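Local coordinates for N-acetylneuraminate lyase (Peptoclostridium difficile, PDB 4WOZ), which is a lyase of the dihydrodipicolinate synthetase family, folded as a closed eight-stranded parallel beta/alpha barrel of the TIM-barrel type, at residues N33-R38 with G273-Y278; T135-V140 with F166-I171; K170-K175 with N193-A198. All blocks are in the same frame, centred on the assembly; numbering follows the deposited sequence.

Contact 1: residues N33-R38 with G273-Y278; sequences NEKGLR and GVEAGY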
loop_
_atom_site.group_PDB
_atom_site.type_symbol
_atom_site.label_atom_id
_atom_site.label_comp_id
_atom_site.label_asym_id
_atom_site.label_seq_id
_atom_site.Cartn_x
_atom_site.Cartn_y
_atom_site.Cartn_z
ATOM N N ASN A 33 -32.911 11.281 14.589
ATOM C CA ASN A 33 -33.954 10.886 15.537
ATOM C C ASN A 33 -33.479 11.388 16.906
ATOM O O ASN A 33 -32.686 10.722 17.578
ATOM C CB ASN A 33 -34.091 9.361 15.552
ATOM C CG ASN A 33 -35.105 8.870 16.569
ATOM O OD1 ASN A 33 -35.501 9.607 17.469
ATOM N ND2 ASN A 33 -35.516 7.611 16.438
ATOM N N GLU A 34 -33.956 12.559 17.318
ATOM C CA GLU A 34 -33.523 13.128 18.587
ATOM C C GLU A 34 -33.746 12.222 19.789
ATOM O O GLU A 34 -32.862 12.095 20.636
ATOM C CB GLU A 34 -34.187 14.480 18.853
ATOM C CG GLU A 34 -33.453 15.250 19.943
ATOM C CD GLU A 34 -34.102 16.559 20.308
ATOM O OE1 GLU A 34 -34.545 17.285 19.396
ATOM O OE2 GLU A 34 -34.151 16.870 21.512
ATOM N N LYS A 35 -34.912 11.592 19.877
ATOM C CA LYS A 35 -35.159 10.714 21.009
ATOM C C LYS A 35 -34.127 9.596 21.002
ATOM O O LYS A 35 -33.510 9.305 22.029
ATOM C CB LYS A 35 -36.566 10.110 20.966
ATOM C CG LYS A 35 -36.874 9.295 22.220
ATOM C CD LYS A 35 -38.309 8.801 22.280
ATOM C CE LYS A 35 -38.563 7.689 21.284
ATOM N NZ LYS A 35 -39.922 7.109 21.474
ATOM N N GLY A 36 -33.946 8.976 19.837
ATOM C CA GLY A 36 -32.985 7.895 19.707
ATOM C C GLY A 36 -31.593 8.342 20.114
ATOM O O GLY A 36 -30.891 7.636 20.835
ATOM N N LEU A 37 -31.197 9.524 19.654
ATOM C CA LEU A 37 -29.882 10.063 19.981
ATOM C C LEU A 37 -29.752 10.222 21.491
ATOM O O LEU A 37 -28.723 9.884 22.073
ATOM C CB LEU A 37 -29.672 11.413 19.291
ATOM C CG LEU A 37 -28.415 12.209 19.671
ATOM C CD1 LEU A 37 -27.162 11.341 19.540
ATOM C CD2 LEU A 37 -28.318 13.428 18.774
ATOM N N ARG A 38 -30.805 10.732 22.126
ATOM C CA ARG A 38 -30.791 10.917 23.573
ATOM C C ARG A 38 -30.752 9.571 24.302
ATOM O O ARG A 38 -30.168 9.461 25.379
ATOM C CB ARG A 38 -32.008 11.744 24.016
ATOM C CG ARG A 38 -31.845 13.237 23.759
ATOM C CD ARG A 38 -33.159 13.997 23.892
ATOM N NE ARG A 38 -32.991 15.425 23.633
ATOM C CZ ARG A 38 -32.392 16.277 24.460
ATOM N NH1 ARG A 38 -31.903 15.855 25.617
ATOM N NH2 ARG A 38 -32.273 17.553 24.125
ATOM N N GLY A 273 -32.471 -1.859 23.885
ATOM C CA GLY A 273 -33.524 -0.911 24.211
ATOM C C GLY A 273 -33.288 0.515 23.751
ATOM O O GLY A 273 -33.876 1.456 24.294
ATOM N N VAL A 274 -32.434 0.678 22.747
ATOM C CA VAL A 274 -32.110 2.000 22.223
ATOM C C VAL A 274 -32.482 2.113 20.747
ATOM O O VAL A 274 -32.102 1.266 19.939
ATOM C CB VAL A 274 -30.595 2.295 22.391
ATOM C CG1 VAL A 274 -30.249 3.657 21.795
ATOM C CG2 VAL A 274 -30.220 2.247 23.872
ATOM N N GLU A 275 -33.224 3.160 20.400
ATOM C CA GLU A 275 -33.634 3.376 19.016
ATOM C C GLU A 275 -32.482 3.947 18.195
ATOM O O GLU A 275 -32.534 5.092 17.753
ATOM C CB GLU A 275 -34.833 4.331 18.950
ATOM C CG GLU A 275 -36.128 3.754 19.490
ATOM C CD GLU A 275 -37.302 4.696 19.296
ATOM O OE1 GLU A 275 -37.574 5.076 18.136
ATOM O OE2 GLU A 275 -37.955 5.059 20.299
ATOM N N ALA A 276 -31.444 3.140 17.998
ATOM C CA ALA A 276 -30.275 3.563 17.234
ATOM C C ALA A 276 -30.666 3.833 15.786
ATOM O O ALA A 276 -30.040 4.639 15.100
ATOM C CB ALA A 276 -29.192 2.488 17.299
ATOM N N GLY A 277 -31.699 3.137 15.328
ATOM C CA GLY A 277 -32.183 3.330 13.975
ATOM C C GLY A 277 -31.311 2.853 12.826
ATOM O O GLY A 277 -30.659 1.811 12.899
ATOM N N TYR A 278 -31.312 3.647 11.760
ATOM C CA TYR A 278 -30.574 3.353 10.537
ATOM C C TYR A 278 -29.275 4.131 10.382
ATOM O O TYR A 278 -29.051 5.142 11.047
ATOM C CB TYR A 278 -31.442 3.686 9.321
ATOM C CG TYR A 278 -32.721 2.897 9.201
ATOM C CD1 TYR A 278 -32.734 1.648 8.587
ATOM C CD2 TYR A 278 -33.924 3.409 9.682
ATOM C CE1 TYR A 278 -33.918 0.928 8.447
ATOM C CE2 TYR A 278 -35.113 2.697 9.549
ATOM C CZ TYR A 278 -35.101 1.458 8.929
ATOM O OH TYR A 278 -36.269 0.747 8.787
HETATM O O HOH W 1 -38.646 8.298 17.610
#
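Glu275 lies over the first turn of helix 34-48, its backbone against Gly36 and its carboxylate spread between Asn33 and Lys35. Glu275 O stands 3.4 Å from Gly36 CA in a CA-H...O contact, just where a side chain at that position would begin; glycine therefore suits this tight approach. The same oxygen also accepts from Ser25 OG.

With CG anti to the carbonyl carbon (chi1 -69°), the side chain of Glu275 runs out in an extended chain. Lys35 crosses it at a slant, and its bend at chi3 (72°) turns CE from the line of the chain. A salt bridge joins Lys35 NZ to Glu275 OE2 at 3.1 Å, although the modelled place of that oxygen is doubtful. The other oxygen, OE1, comes within 3.7 Å of Asn33 ND2. Asn33 and Glu275 cross at about a right angle with amide and carboxylate planes steeply inclined, and a water links Asn33 OD1 to Glu275 OE1 by two weak bonds.

Asn33 faces two ways. Its CG is anti to the backbone N, and OD1 accepts an almost straight bond of 2.9 Å from Gly36 N, the donor standing well above the carbonyl plane. The short amide thus serves a helix N-H while ND2 faces the glutamate. Val274 CG1 reaches Gly36 O more loosely, at 4.1 Å.

Gly273 ends helix 261-271 in a Schellman motif and Glu275 centres an inverse gamma turn; the loop they shape docks on an Asn N-cap at the start of the barrel's helix 34-48.

Contact 2: residues T135-V140 with F166-I171; sequences TIINSV and FENEKI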
loop_
_atom_site.group_PDB
_atom_site.type_symbol
_atom_site.label_atom_id
_atom_site.label_comp_id
_atom_site.label_asym_id
_atom_site.label_seq_id
_atom_site.Cartn_x
_atom_site.Cartn_y
_atom_site.Cartn_z
ATOM N N THR A 135 -4.496 26.733 13.883
ATOM C CA THR A 135 -5.601 27.622 13.566
ATOM C C THR A 135 -6.818 27.240 14.401
ATOM O O THR A 135 -7.463 28.092 15.008
ATOM C CB THR A 135 -5.970 27.547 12.065
ATOM O OG1 THR A 135 -4.920 28.132 11.284
ATOM C CG2 THR A 135 -7.265 28.289 11.790
ATOM N N ILE A 136 -7.122 25.951 14.436
ATOM C CA ILE A 136 -8.266 25.465 15.191
ATOM C C ILE A 136 -8.202 25.776 16.685
ATOM O O ILE A 136 -9.087 26.441 17.215
ATOM C CB ILE A 136 -8.434 23.939 15.019
ATOM C CG1 ILE A 136 -8.808 23.621 13.570
ATOM C CG2 ILE A 136 -9.496 23.415 15.981
ATOM C CD1 ILE A 136 -8.915 22.143 13.278
ATOM N N ILE A 137 -7.159 25.302 17.358
ATOM C CA ILE A 137 -7.033 25.502 18.803
ATOM C C ILE A 137 -6.718 26.925 19.248
ATOM O O ILE A 137 -7.052 27.311 20.370
ATOM C CB ILE A 137 -5.971 24.548 19.415
ATOM C CG1 ILE A 137 -6.093 24.535 20.942
ATOM C CG2 ILE A 137 -4.570 24.988 19.005
ATOM C CD1 ILE A 137 -7.451 24.069 21.453
ATOM N N ASN A 138 -6.074 27.709 18.389
ATOM C CA ASN A 138 -5.751 29.083 18.758
ATOM C C ASN A 138 -6.984 29.976 18.640
ATOM O O ASN A 138 -7.020 31.075 19.198
ATOM C CB ASN A 138 -4.627 29.642 17.881
ATOM C CG ASN A 138 -3.332 28.868 18.031
ATOM O OD1 ASN A 138 -2.997 28.398 19.121
ATOM N ND2 ASN A 138 -2.586 28.746 16.937
ATOM N N SER A 139 -7.992 29.490 17.920
ATOM C CA SER A 139 -9.235 30.233 17.728
ATOM C C SER A 139 -10.142 30.207 18.950
ATOM O O SER A 139 -11.074 31.003 19.042
ATOM C CB SER A 139 -10.017 29.672 16.537
ATOM O OG SER A 139 -9.360 29.935 15.311
ATOM N N VAL A 140 -9.885 29.296 19.885
ATOM C CA VAL A 140 -10.731 29.198 21.068
ATOM C C VAL A 140 -9.986 28.984 22.379
ATOM O O VAL A 140 -8.786 28.707 22.404
ATOM C CB VAL A 140 -11.760 28.052 20.919
ATOM C CG1 VAL A 140 -12.623 28.282 19.693
ATOM C CG2 VAL A 140 -11.039 26.713 20.818
ATOM N N PHE A 166 2.905 19.146 19.434
ATOM C CA PHE A 166 2.845 19.255 20.891
ATOM C C PHE A 166 3.545 20.490 21.447
ATOM O O PHE A 166 3.603 20.679 22.662
ATOM C CB PHE A 166 3.427 18.002 21.556
ATOM C CG PHE A 166 2.522 16.804 21.493
ATOM C CD1 PHE A 166 1.181 16.911 21.843
ATOM C CD2 PHE A 166 3.012 15.565 21.098
ATOM C CE1 PHE A 166 0.344 15.805 21.800
ATOM C CE2 PHE A 166 2.181 14.452 21.052
ATOM C CZ PHE A 166 0.846 14.571 21.403
ATOM N N GLU A 167 4.083 21.327 20.565
ATOM C CA GLU A 167 4.749 22.548 21.006
ATOM C C GLU A 167 3.671 23.452 21.595
ATOM O O GLU A 167 3.903 24.173 22.567
ATOM C CB GLU A 167 5.428 23.254 19.827
ATOM C CG GLU A 167 6.507 22.436 19.129
ATOM C CD GLU A 167 7.660 22.076 20.045
ATOM O OE1 GLU A 167 7.447 21.289 20.992
ATOM O OE2 GLU A 167 8.779 22.585 19.819
ATOM N N ASN A 168 2.489 23.398 20.989
ATOM C CA ASN A 168 1.345 24.189 21.431
ATOM C C ASN A 168 0.831 23.601 22.743
ATOM O O ASN A 168 0.285 22.498 22.762
ATOM C CB ASN A 168 0.244 24.137 20.370
ATOM C CG ASN A 168 -0.887 25.102 20.652
ATOM O OD1 ASN A 168 -1.433 25.134 21.752
ATOM N ND2 ASN A 168 -1.253 25.888 19.649
ATOM N N GLU A 169 1.003 24.339 23.834
ATOM C CA GLU A 169 0.574 23.878 25.151
ATOM C C GLU A 169 -0.917 23.560 25.233
ATOM O O GLU A 169 -1.358 22.871 26.155
ATOM C CB GLU A 169 0.939 24.915 26.218
ATOM C CG GLU A 169 0.210 26.242 26.074
ATOM C CD GLU A 169 0.649 27.266 27.108
ATOM O OE1 GLU A 169 0.584 26.959 28.318
ATOM O OE2 GLU A 169 1.053 28.381 26.708
ATOM N N LYS A 170 -1.696 24.058 24.278
ATOM C CA LYS A 170 -3.129 23.793 24.280
ATOM C C LYS A 170 -3.453 22.461 23.602
ATOM O O LYS A 170 -4.582 21.973 23.670
ATOM C CB LYS A 170 -3.885 24.955 23.622
ATOM C CG LYS A 170 -3.732 26.270 24.403
ATOM C CD LYS A 170 -4.885 27.246 24.170
ATOM C CE LYS A 170 -4.891 27.822 22.767
ATOM N NZ LYS A 170 -6.081 28.701 22.550
ATOM N N ILE A 171 -2.456 21.877 22.943
ATOM C CA ILE A 171 -2.622 20.574 22.311
ATOM C C ILE A 171 -2.128 19.605 23.397
ATOM O O ILE A 171 -0.929 19.363 23.556
ATOM C CB ILE A 171 -1.785 20.471 21.020
ATOM C CG1 ILE A 171 -2.296 21.508 20.011
ATOM C CG2 ILE A 171 -1.894 19.068 20.426
ATOM C CD1 ILE A 171 -1.569 21.519 18.685
#
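An Asx turn and a type I beta turn, both starting at Asn168, lie in the link between helix 159-165 and strand 171-176 and set Asn168 and Lys170 against Ile137, Asn138 and Val140 near the C-terminal end of helix 126-138. Asn168 OD1 accepts from Lys170 N at 2.8 Å, which makes the Asx turn and fixes the amide, so that ND2 is presented to the helix. There ND2 gives a 3.1 Å hydrogen bond to Asn138 OD1, which lies close to the plane of the donating amide. The two asparagines slide past each other in opposite directions with their amide planes only 15° apart, an approach that suits two short, flat groups, each offering both a donor and an acceptor.

Lys170 crosses the flank of Ile137. Its CB presses on Ile137 CG1 at 3.5 Å, tighter than a usual carbon contact, and a bend at chi3 (-69°) sets CE, which lies 3.3 Å from Ile137 O. The amine beyond is gripped twice: NZ donates to Ile137 O at 2.8 Å and to Val140 O at 2.7 Å, the latter nearly along the C=O axis. Branched Ile137 serves two neighbours, for its CG2 rests 3.5 Å from Asn168 ND2 and also touches Ile171, and the side chain also packs on Leu144 and Ile114 of strands 144-147 and 113-117.

A lysine suits this place because its long chain is apolar beside Ile137 and polar at the tip. Two backbone carbonyls, one in the last turns of the helix and one in the loop after it, would offer partial negative charge to the amine and probably favour its charged form.

Contact 3: residues K170-K175 with N193-A198; sequences KIIGVK and NKLIFA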
loop_
_atom_site.group_PDB
_atom_site.type_symbol
_atom_site.label_atom_id
_atom_site.label_comp_id
_atom_site.label_asym_id
_atom_site.label_seq_id
_atom_site.Cartn_x
_atom_site.Cartn_y
_atom_site.Cartn_z
ATOM N N LYS A 170 -1.696 24.058 24.278
ATOM C CA LYS A 170 -3.129 23.793 24.280
ATOM C C LYS A 170 -3.453 22.461 23.602
ATOM O O LYS A 170 -4.582 21.973 23.670
ATOM C CB LYS A 170 -3.885 24.955 23.622
ATOM C CG LYS A 170 -3.732 26.270 24.403
ATOM C CD LYS A 170 -4.885 27.246 24.170
ATOM C CE LYS A 170 -4.891 27.822 22.767
ATOM N NZ LYS A 170 -6.081 28.701 22.550
ATOM N N ILE A 171 -2.456 21.877 22.943
ATOM C CA ILE A 171 -2.622 20.574 22.311
ATOM C C ILE A 171 -2.128 19.605 23.397
ATOM O O ILE A 171 -0.929 19.363 23.556
ATOM C CB ILE A 171 -1.785 20.471 21.020
ATOM C CG1 ILE A 171 -2.296 21.508 20.011
ATOM C CG2 ILE A 171 -1.894 19.068 20.426
ATOM C CD1 ILE A 171 -1.569 21.519 18.685
ATOM N N ILE A 172 -3.079 19.075 24.153
ATOM C CA ILE A 172 -2.782 18.206 25.287
ATOM C C ILE A 172 -2.699 16.703 25.056
ATOM O O ILE A 172 -2.316 15.972 25.963
ATOM C CB ILE A 172 -3.806 18.446 26.415
ATOM C CG1 ILE A 172 -5.206 18.046 25.936
ATOM C CG2 ILE A 172 -3.805 19.917 26.814
ATOM C CD1 ILE A 172 -6.273 18.098 27.018
ATOM N N GLY A 173 -3.056 16.232 23.867
ATOM C CA GLY A 173 -2.998 14.799 23.635
ATOM C C GLY A 173 -3.239 14.339 22.212
ATOM O O GLY A 173 -3.272 15.143 21.273
ATOM N N VAL A 174 -3.412 13.029 22.061
ATOM C CA VAL A 174 -3.632 12.424 20.755
ATOM C C VAL A 174 -4.452 11.140 20.851
ATOM O O VAL A 174 -4.314 10.379 21.807
ATOM C CB VAL A 174 -2.285 12.075 20.083
ATOM C CG1 VAL A 174 -1.495 11.125 20.974
ATOM C CG2 VAL A 174 -2.522 11.433 18.721
ATOM N N LYS A 175 -5.319 10.922 19.864
ATOM C CA LYS A 175 -6.116 9.705 19.791
ATOM C C LYS A 175 -5.375 8.876 18.756
ATOM O O LYS A 175 -5.460 9.143 17.556
ATOM C CB LYS A 175 -7.534 9.988 19.301
ATOM C CG LYS A 175 -8.349 8.721 19.090
ATOM C CD LYS A 175 -9.677 9.008 18.421
ATOM C CE LYS A 175 -10.368 7.718 17.991
ATOM N NZ LYS A 175 -11.630 7.990 17.244
ATOM N N ASN A 193 3.971 13.872 29.402
ATOM C CA ASN A 193 3.094 14.917 29.920
ATOM C C ASN A 193 1.859 15.155 29.054
ATOM O O ASN A 193 1.084 16.077 29.308
ATOM C CB ASN A 193 3.885 16.226 30.056
ATOM C CG ASN A 193 4.508 16.674 28.738
ATOM O OD1 ASN A 193 5.095 15.870 28.001
ATOM N ND2 ASN A 193 4.394 17.963 28.441
ATOM N N LYS A 194 1.682 14.327 28.030
ATOM C CA LYS A 194 0.538 14.452 27.132
ATOM C C LYS A 194 -0.378 13.238 27.274
ATOM O O LYS A 194 0.056 12.171 27.690
ATOM C CB LYS A 194 1.019 14.561 25.684
ATOM C CG LYS A 194 1.967 15.732 25.414
ATOM C CD LYS A 194 1.253 17.078 25.543
ATOM C CE LYS A 194 2.165 18.226 25.132
ATOM N NZ LYS A 194 1.445 19.527 25.057
ATOM N N LEU A 195 -1.647 13.402 26.925
ATOM C CA LEU A 195 -2.594 12.299 27.015
ATOM C C LEU A 195 -2.529 11.456 25.754
ATOM O O LEU A 195 -2.443 11.993 24.648
ATOM C CB LEU A 195 -4.021 12.827 27.178
ATOM C CG LEU A 195 -4.351 13.634 28.428
ATOM C CD1 LEU A 195 -5.751 14.209 28.298
ATOM C CD2 LEU A 195 -4.237 12.737 29.660
ATOM N N ILE A 196 -2.557 10.138 25.914
ATOM C CA ILE A 196 -2.540 9.253 24.753
ATOM C C ILE A 196 -3.739 8.317 24.837
ATOM O O ILE A 196 -3.859 7.530 25.769
ATOM C CB ILE A 196 -1.245 8.419 24.671
ATOM C CG1 ILE A 196 -0.028 9.346 24.569
ATOM C CG2 ILE A 196 -1.298 7.512 23.431
ATOM C CD1 ILE A 196 1.301 8.620 24.616
ATOM N N PHE A 197 -4.631 8.420 23.858
ATOM C CA PHE A 197 -5.827 7.592 23.827
ATOM C C PHE A 197 -5.741 6.512 22.767
ATOM O O PHE A 197 -5.335 6.775 21.637
ATOM C CB PHE A 197 -7.060 8.452 23.552
ATOM C CG PHE A 197 -7.400 9.397 24.658
ATOM C CD1 PHE A 197 -8.096 8.955 25.780
ATOM C CD2 PHE A 197 -7.026 10.736 24.584
ATOM C CE1 PHE A 197 -8.416 9.835 26.809
ATOM C CE2 PHE A 197 -7.342 11.621 25.607
ATOM C CZ PHE A 197 -8.039 11.170 26.721
ATOM N N ALA A 198 -6.128 5.299 23.146
ATOM C CA ALA A 198 -6.135 4.171 22.230
ATOM C C ALA A 198 -7.433 4.271 21.430
ATOM O O ALA A 198 -8.491 4.576 21.989
ATOM C CB ALA A 198 -6.095 2.860 23.013
#
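Ile172 and Leu195 lie side by side and point the same way, their CD1 methyls 4.1 Å apart. Ile172 carries CG1 between its backbone N and carbonyl carbon (chi1 64°), and this crowded torsion is what places the CG1 branch. On the sheet face that Leu195 shares with Phe197 and Lys175, Gly173 contributes no side chain. It suits the spot because Leu195 O comes so near that a CB on this residue would collide with it.

The opposite face carries Val174 and Ile196, whose CG1 atoms meet at 4.3 Å. Both are beta-branched and apolar, apt for a strand covered by a helix: they pack on Met187, and Ile196 also on Leu184, of helix 181-190. Strands 171-176 and 195-198, joined through this helix, form a beta-alpha-beta unit of the TIM barrel and run parallel, 19° apart. Leu195 N donates to Ile172 O at 2.8 Å, Val174 N to Leu195 O at 3.0 Å, and Phe197 N to Val174 O at 2.9 Å.

Phe197 turns the edge of its ring to that last carbonyl, Val174 O, which lies near the ring plane with CD2 3.9 Å away. Lys175 leaves the same face in an extended chain leading away from Phe197; both side chains touch Ile216 on the next strand, 214-217. At the strand entrance Lys194 bends at chi2 (-68°), setting CD 3.7 Å from Ile171 O, and beyond it NZ donates to that oxygen at 2.8 Å. The long aliphatic stem lets the amine reach across to the beginning of the neighbouring strand, where it also makes a weak hydrogen bond to Phe166 O.

All three contacts belong to one beta/alpha barrel. Along the chain, contact 1 pairs the earliest and the latest of the six segments, 33-38 and 273-278, and contacts 2 and 3 fall between them. Contacts 2 and 3 share Lys170 and Ile171, and their centres are 12 Å apart: the loop held against helix 126-138 in contact 2 leads directly into the strand paired in contact 3, and the Phe166 ring meets Gly173 and Val174. Contact 1 is across the chain's centre, its own centre 34 Å from that of contact 2 and 31 Å from that of contact 3. One region thus joins helix 126-138 and strands 171-176 and 195-198, the other sets the loop between helices 261-271 and 288-301 against helix 34-48.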